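Local coordinates for kinetochore protein mis18 (Schizosaccharomyces pombe, PDB 5J6P), which is a subunit of the complex that recruits the centromeric histone CENP-A, thereby preserving kinetochore factors and spindle integrity, and keeps histones of the central centromere core deacetylated, at residues A[9-14]-A[64-69]; A[35-40]-A[88-93]. All coordinates share one frame; numbering follows the deposited sequence.

Interaction 1 (A[9-14]-A[64-69]); sequences CKKCFQ and TRCNEV. With ZN (zinc ion), chain D.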
loop_
_atom_site.group_PDB
_atom_site.type_symbol
_atom_site.label_atom_id
_atom_site.label_comp_id
_atom_site.label_asym_id
_atom_site.label_seq_id
_atom_site.Cartn_x
_atom_site.Cartn_y
_atom_site.Cartn_z
ATOM N N CYS A 9 0.648 8.065 1.126
ATOM C CA CYS A 9 1.286 9.358 0.894
ATOM C C CYS A 9 2.260 9.274 -0.284
ATOM O O CYS A 9 3.239 8.529 -0.241
ATOM C CB CYS A 9 2.016 9.830 2.153
ATOM S SG CYS A 9 3.384 10.970 1.838
ATOM N N LYS A 10 1.980 10.041 -1.334
ATOM C CA LYS A 10 2.793 10.052 -2.554
ATOM C C LYS A 10 4.285 10.120 -2.319
ATOM O O LYS A 10 5.079 9.652 -3.162
ATOM C CB LYS A 10 2.434 11.235 -3.427
ATOM C CG LYS A 10 1.145 11.061 -4.233
ATOM C CD LYS A 10 1.340 11.584 -5.655
ATOM C CE LYS A 10 0.144 12.326 -6.227
ATOM N NZ LYS A 10 0.668 13.455 -7.048
ATOM N N LYS A 11 4.673 10.746 -1.204
ATOM C CA LYS A 11 6.065 11.069 -0.984
ATOM C C LYS A 11 6.837 9.897 -0.408
ATOM O O LYS A 11 7.854 9.562 -0.932
ATOM C CB LYS A 11 6.177 12.239 -0.011
ATOM C CG LYS A 11 7.449 13.021 -0.240
ATOM C CD LYS A 11 8.121 13.498 1.019
ATOM C CE LYS A 11 9.518 14.012 0.680
ATOM N NZ LYS A 11 9.794 15.337 1.277
ATOM N N CYS A 12 6.313 9.274 0.643
ATOM C CA CYS A 12 7.003 8.161 1.292
ATOM C C CYS A 12 6.335 6.799 1.079
ATOM O O CYS A 12 6.943 5.762 1.345
ATOM C CB CYS A 12 7.157 8.434 2.791
ATOM S SG CYS A 12 5.642 8.204 3.752
ATOM N N PHE A 13 5.093 6.799 0.603
ATOM C CA PHE A 13 4.351 5.533 0.404
ATOM C C PHE A 13 3.802 4.892 1.690
ATOM O O PHE A 13 3.405 3.728 1.701
ATOM C CB PHE A 13 5.166 4.508 -0.388
ATOM C CG PHE A 13 5.349 4.808 -1.854
ATOM C CD1 PHE A 13 4.697 5.841 -2.512
ATOM C CD2 PHE A 13 6.163 3.967 -2.602
ATOM C CE1 PHE A 13 4.880 6.058 -3.859
ATOM C CE2 PHE A 13 6.337 4.169 -3.952
ATOM C CZ PHE A 13 5.698 5.235 -4.580
ATOM N N GLN A 14 3.752 5.638 2.775
ATOM C CA GLN A 14 3.082 5.127 3.930
ATOM C C GLN A 14 1.602 4.955 3.640
ATOM O O GLN A 14 0.954 5.864 3.127
ATOM C CB GLN A 14 3.253 6.066 5.119
ATOM C CG GLN A 14 2.565 5.504 6.345
ATOM C CD GLN A 14 2.849 6.270 7.609
ATOM O OE1 GLN A 14 2.999 7.522 7.625
ATOM N NE2 GLN A 14 2.872 5.533 8.697
ATOM N N THR A 64 2.992 11.233 9.412
ATOM C CA THR A 64 3.967 11.051 10.507
ATOM C C THR A 64 5.365 10.659 10.077
ATOM O O THR A 64 6.304 10.957 10.789
ATOM C CB THR A 64 3.582 9.933 11.450
ATOM O OG1 THR A 64 3.121 8.844 10.653
ATOM C CG2 THR A 64 2.514 10.399 12.404
ATOM N N ARG A 65 5.499 9.978 8.946
ATOM C CA ARG A 65 6.804 9.674 8.387
ATOM C C ARG A 65 7.462 10.813 7.586
ATOM O O ARG A 65 8.587 11.167 7.890
ATOM C CB ARG A 65 6.724 8.412 7.526
ATOM C CG ARG A 65 8.065 8.025 6.938
ATOM C CD ARG A 65 8.175 6.571 6.593
ATOM N NE ARG A 65 8.377 5.799 7.812
ATOM C CZ ARG A 65 7.600 4.794 8.215
ATOM N NH1 ARG A 65 6.531 4.363 7.481
ATOM N NH2 ARG A 65 7.915 4.195 9.368
ATOM N N CYS A 66 6.779 11.320 6.566
ATOM C CA CYS A 66 7.375 12.288 5.652
ATOM C C CYS A 66 6.976 13.724 5.963
ATOM O O CYS A 66 7.310 14.643 5.215
ATOM C CB CYS A 66 7.013 11.947 4.204
ATOM S SG CYS A 66 5.440 12.642 3.645
ATOM N N ASN A 67 6.264 13.918 7.067
ATOM C CA ASN A 67 5.833 15.291 7.467
ATOM C C ASN A 67 5.041 16.117 6.437
ATOM O O ASN A 67 4.791 17.259 6.655
ATOM C CB ASN A 67 7.030 16.116 7.919
ATOM C CG ASN A 67 7.755 15.480 9.073
ATOM O OD1 ASN A 67 7.147 15.048 10.048
ATOM N ND2 ASN A 67 9.064 15.403 8.965
ATOM N N GLU A 68 4.627 15.530 5.336
ATOM C CA GLU A 68 3.919 16.247 4.337
ATOM C C GLU A 68 2.480 16.491 4.813
ATOM O O GLU A 68 1.876 15.672 5.508
ATOM C CB GLU A 68 3.923 15.430 3.046
ATOM C CG GLU A 68 3.658 16.246 1.799
ATOM C CD GLU A 68 4.883 16.983 1.290
ATOM O OE1 GLU A 68 5.738 17.376 2.089
ATOM O OE2 GLU A 68 4.989 17.177 0.070
ATOM N N VAL A 69 1.959 17.651 4.446
ATOM C CA VAL A 69 0.597 17.991 4.694
ATOM C C VAL A 69 -0.171 17.337 3.558
ATOM O O VAL A 69 0.055 17.633 2.372
ATOM C CB VAL A 69 0.390 19.523 4.792
ATOM C CG1 VAL A 69 -1.085 19.879 4.876
ATOM C CG2 VAL A 69 1.080 20.050 6.038
HETATM ZN ZN ZN D . 4.557 10.674 3.792
#

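Interaction 2 (A[35-40]-A[88-93]); sequences SDAVEN and YTFSMD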
loop_
_atom_site.group_PDB
_atom_site.type_symbol
_atom_site.label_atom_id
_atom_site.label_comp_id
_atom_site.label_asym_id
_atom_site.label_seq_id
_atom_site.Cartn_x
_atom_site.Cartn_y
_atom_site.Cartn_z
ATOM N N SER A 35 -13.486 7.685 7.428
ATOM C CA SER A 35 -13.890 7.624 8.807
ATOM C C SER A 35 -12.844 6.974 9.669
ATOM O O SER A 35 -13.004 6.877 10.909
ATOM C CB SER A 35 -15.176 6.796 8.913
ATOM O OG SER A 35 -14.953 5.441 8.541
ATOM N N ASP A 36 -11.808 6.440 9.025
ATOM C CA ASP A 36 -10.692 5.886 9.781
ATOM C C ASP A 36 -9.391 5.943 9.005
ATOM O O ASP A 36 -9.392 5.960 7.767
ATOM C CB ASP A 36 -10.969 4.433 10.257
ATOM C CG ASP A 36 -10.208 4.088 11.549
ATOM O OD1 ASP A 36 -9.411 4.932 12.021
ATOM O OD2 ASP A 36 -10.402 2.986 12.103
ATOM N N ALA A 37 -8.290 5.964 9.760
ATOM C CA ALA A 37 -6.969 5.825 9.190
ATOM C C ALA A 37 -6.083 5.043 10.090
ATOM O O ALA A 37 -6.315 4.950 11.269
ATOM C CB ALA A 37 -6.366 7.199 8.948
ATOM N N VAL A 38 -5.003 4.549 9.526
ATOM C CA VAL A 38 -4.026 3.784 10.291
ATOM C C VAL A 38 -3.529 4.575 11.494
ATOM O O VAL A 38 -3.221 5.763 11.378
ATOM C CB VAL A 38 -2.810 3.418 9.428
ATOM C CG1 VAL A 38 -1.789 2.660 10.273
ATOM C CG2 VAL A 38 -3.238 2.638 8.172
ATOM N N GLU A 39 -3.414 3.906 12.634
ATOM C CA GLU A 39 -3.268 4.627 13.887
ATOM C C GLU A 39 -2.120 5.614 13.881
ATOM O O GLU A 39 -2.343 6.836 13.977
ATOM C CB GLU A 39 -3.163 3.692 15.085
ATOM C CG GLU A 39 -4.498 3.515 15.796
ATOM C CD GLU A 39 -4.431 2.465 16.881
ATOM O OE1 GLU A 39 -3.416 2.450 17.621
ATOM O OE2 GLU A 39 -5.388 1.655 16.984
ATOM N N ASN A 40 -0.899 5.133 13.725
ATOM C CA ASN A 40 0.173 6.095 13.803
ATOM C C ASN A 40 0.574 6.728 12.458
ATOM O O ASN A 40 1.576 7.442 12.401
ATOM C CB ASN A 40 1.318 5.523 14.633
ATOM C CG ASN A 40 0.955 5.444 16.115
ATOM O OD1 ASN A 40 1.056 4.385 16.739
ATOM N ND2 ASN A 40 0.485 6.564 16.676
ATOM N N TYR A 88 -11.321 12.071 8.573
ATOM C CA TYR A 88 -10.082 12.270 7.846
ATOM C C TYR A 88 -10.342 12.634 6.409
ATOM O O TYR A 88 -10.741 11.794 5.642
ATOM C CB TYR A 88 -9.194 11.023 7.907
ATOM C CG TYR A 88 -8.915 10.547 9.317
ATOM C CD1 TYR A 88 -7.847 11.039 10.052
ATOM C CD2 TYR A 88 -9.724 9.593 9.908
ATOM C CE1 TYR A 88 -7.591 10.574 11.347
ATOM C CE2 TYR A 88 -9.486 9.131 11.190
ATOM C CZ TYR A 88 -8.420 9.616 11.907
ATOM O OH TYR A 88 -8.229 9.108 13.170
ATOM N N THR A 89 -10.075 13.883 6.058
ATOM C CA THR A 89 -10.317 14.401 4.727
ATOM C C THR A 89 -8.989 14.613 4.005
ATOM O O THR A 89 -8.280 15.594 4.226
ATOM C CB THR A 89 -11.117 15.739 4.785
ATOM O OG1 THR A 89 -12.376 15.536 5.471
ATOM C CG2 THR A 89 -11.378 16.289 3.417
ATOM N N PHE A 90 -8.715 13.706 3.081
ATOM C CA PHE A 90 -7.471 13.660 2.326
ATOM C C PHE A 90 -7.459 14.388 0.997
ATOM O O PHE A 90 -8.434 14.430 0.267
ATOM C CB PHE A 90 -7.090 12.193 2.096
ATOM C CG PHE A 90 -6.718 11.474 3.368
ATOM C CD1 PHE A 90 -5.562 11.804 4.044
ATOM C CD2 PHE A 90 -7.530 10.505 3.907
ATOM C CE1 PHE A 90 -5.229 11.175 5.244
ATOM C CE2 PHE A 90 -7.201 9.880 5.093
ATOM C CZ PHE A 90 -6.041 10.202 5.761
ATOM N N SER A 91 -6.289 14.892 0.672
ATOM C CA SER A 91 -6.034 15.674 -0.513
ATOM C C SER A 91 -5.611 14.715 -1.663
ATOM O O SER A 91 -4.620 14.033 -1.540
ATOM C CB SER A 91 -4.928 16.676 -0.115
ATOM O OG SER A 91 -4.761 17.728 -1.029
ATOM N N MET A 92 -6.361 14.631 -2.762
ATOM C CA MET A 92 -6.034 13.658 -3.826
ATOM C C MET A 92 -4.686 13.955 -4.447
ATOM O O MET A 92 -4.038 13.054 -4.946
ATOM C CB MET A 92 -7.040 13.649 -4.978
ATOM C CG MET A 92 -8.483 13.267 -4.673
ATOM S SD MET A 92 -9.621 13.965 -5.926
ATOM C CE MET A 92 -11.099 12.971 -5.665
ATOM N N ASP A 93 -4.272 15.211 -4.433
ATOM C CA ASP A 93 -2.989 15.621 -5.021
ATOM C C ASP A 93 -1.797 15.081 -4.273
ATOM O O ASP A 93 -0.677 15.100 -4.784
ATOM C CB ASP A 93 -2.856 17.164 -5.058
ATOM C CG ASP A 93 -3.021 17.727 -6.462
ATOM O OD1 ASP A 93 -3.896 17.225 -7.217
ATOM O OD2 ASP A 93 -2.264 18.664 -6.812
#

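Interaction 1 (A[9-14]-A[64-69])
Two zinc knuckles, CxxC turns at the tips of neighbouring hairpins, face each other here and form the zinc site of the Yippee/Mis18 beta-tent domain. The turn 9-14 supplies Cys9 and Cys12, while 64-69 supplies Cys66; Cys63, just before it, completes the set of four thiolates. The zinc ion lies 2.3 Å from Cys9 SG and 2.2 Å from Cys66 SG, and Cys12 SG is modelled farther off at 2.7 Å. Cysteine suits these places because a soft, readily ionised sulphur bonds zinc strongly.

The sulphurs reach the metal by different torsions. Cys9 holds SG anti to its backbone N (chi1 155°), whereas Cys12 and Cys66 tuck theirs between N and the carbonyl carbon. Each is also steadied by backbone N-H groups: Cys9 SG accepts a hydrogen bond from Cys12 N and a weak one from Lys11 N, Cys12 SG takes one from Gln14 N (152°), and Cys66 SG a weak one from Glu68 N. Such donors would probably offset part of the thiolate charge. The residues after the second cysteines, Phe13 and Asn67, have positive phi, which lets the chain turn back. The guanidinium of Arg65 of the second subunit makes a cation-pi contact with Phe13.

The beta carbons of Cys12 and Cys66 touch at 3.8 Å. Aliphatic parts of Lys11 and Arg65 pack on these cysteines, while their charged ends can stay at the exposed surface. Lys11 rests CD 3.7 Å from Cys66 CB. Within the same chain, Arg65 sets its CB 3.9 Å from Cys12 SG.

Interaction 2 (A[35-40]-A[88-93])
Ser35 leaves the end of strand 31-34 with its side chain turned from Tyr88, and its OG bonds instead to the carbonyl oxygen of Ala21. The Ser35 backbone meets the tyrosine instead, its C atom 4.1 Å from Tyr88 CD2 at the ring edge. Asp36 follows and approaches the same side of the ring obliquely, CA lying 3.7 Å from Tyr88 CE2. Its carboxylate bends back to its own chain, where OD1 accepts a weak hydrogen bond from Ala37 N, 2.7 Å away with an N-H...O angle of 127°. A charged residue suits this exposed place because its carboxylate can face water.

Ala37 carries the contact. Its methyl sits over one face of the Tyr88 ring as a CH-pi contact, CB 4.0 Å from the ring centre and only 3° off the normal. The same methyl reaches the edge of Phe90, CB to CZ at 4.4 Å, so the small side chain fits between a face and an edge where a bulkier one would probably crowd the rings. In Tyr88, CG is anti to the carbonyl carbon (chi1 -54°), which turns the ring toward the loop. An alanine at Tyr88 would remove the platform under the Ala37 methyl and would probably loosen the packing of the loop against the strand.

Val38 then moves away, its backbone pairing with Val16 and its side chain packing on Tyr98 of the second subunit. The loop thus links strands 31-34 and 42-50 of the six-stranded sheet, and on its way meets strand 15-18 of the three-stranded one, while strand 88-91 lies between strands 31-34 and 69-76, with Tyr88 and Phe90 both packed on Leu61 of strand 57-63.

Overall arrangement
The zinc site of interaction 1 forms one tip of the domain: the centre of interaction 1 lies about 13 Å from that of the chain, that of interaction 2 about 3 Å, and the two contact centres are about 11 Å apart. Their segments alternate along the sequence and touch directly. Thr64 OG1, within the second knuckle, probably hydrogen-bonds Asn40 O at 2.7 Å, joining the end of 35-40 to the turn that carries Cys63 and Cys66. A weaker link joins Lys10 NZ to Asp93 O, 3.1 Å apart. Phe90 is buried: its side chain stays about 10 Å from the zinc and about 8 Å from the side chains of Cys9 and Cys63.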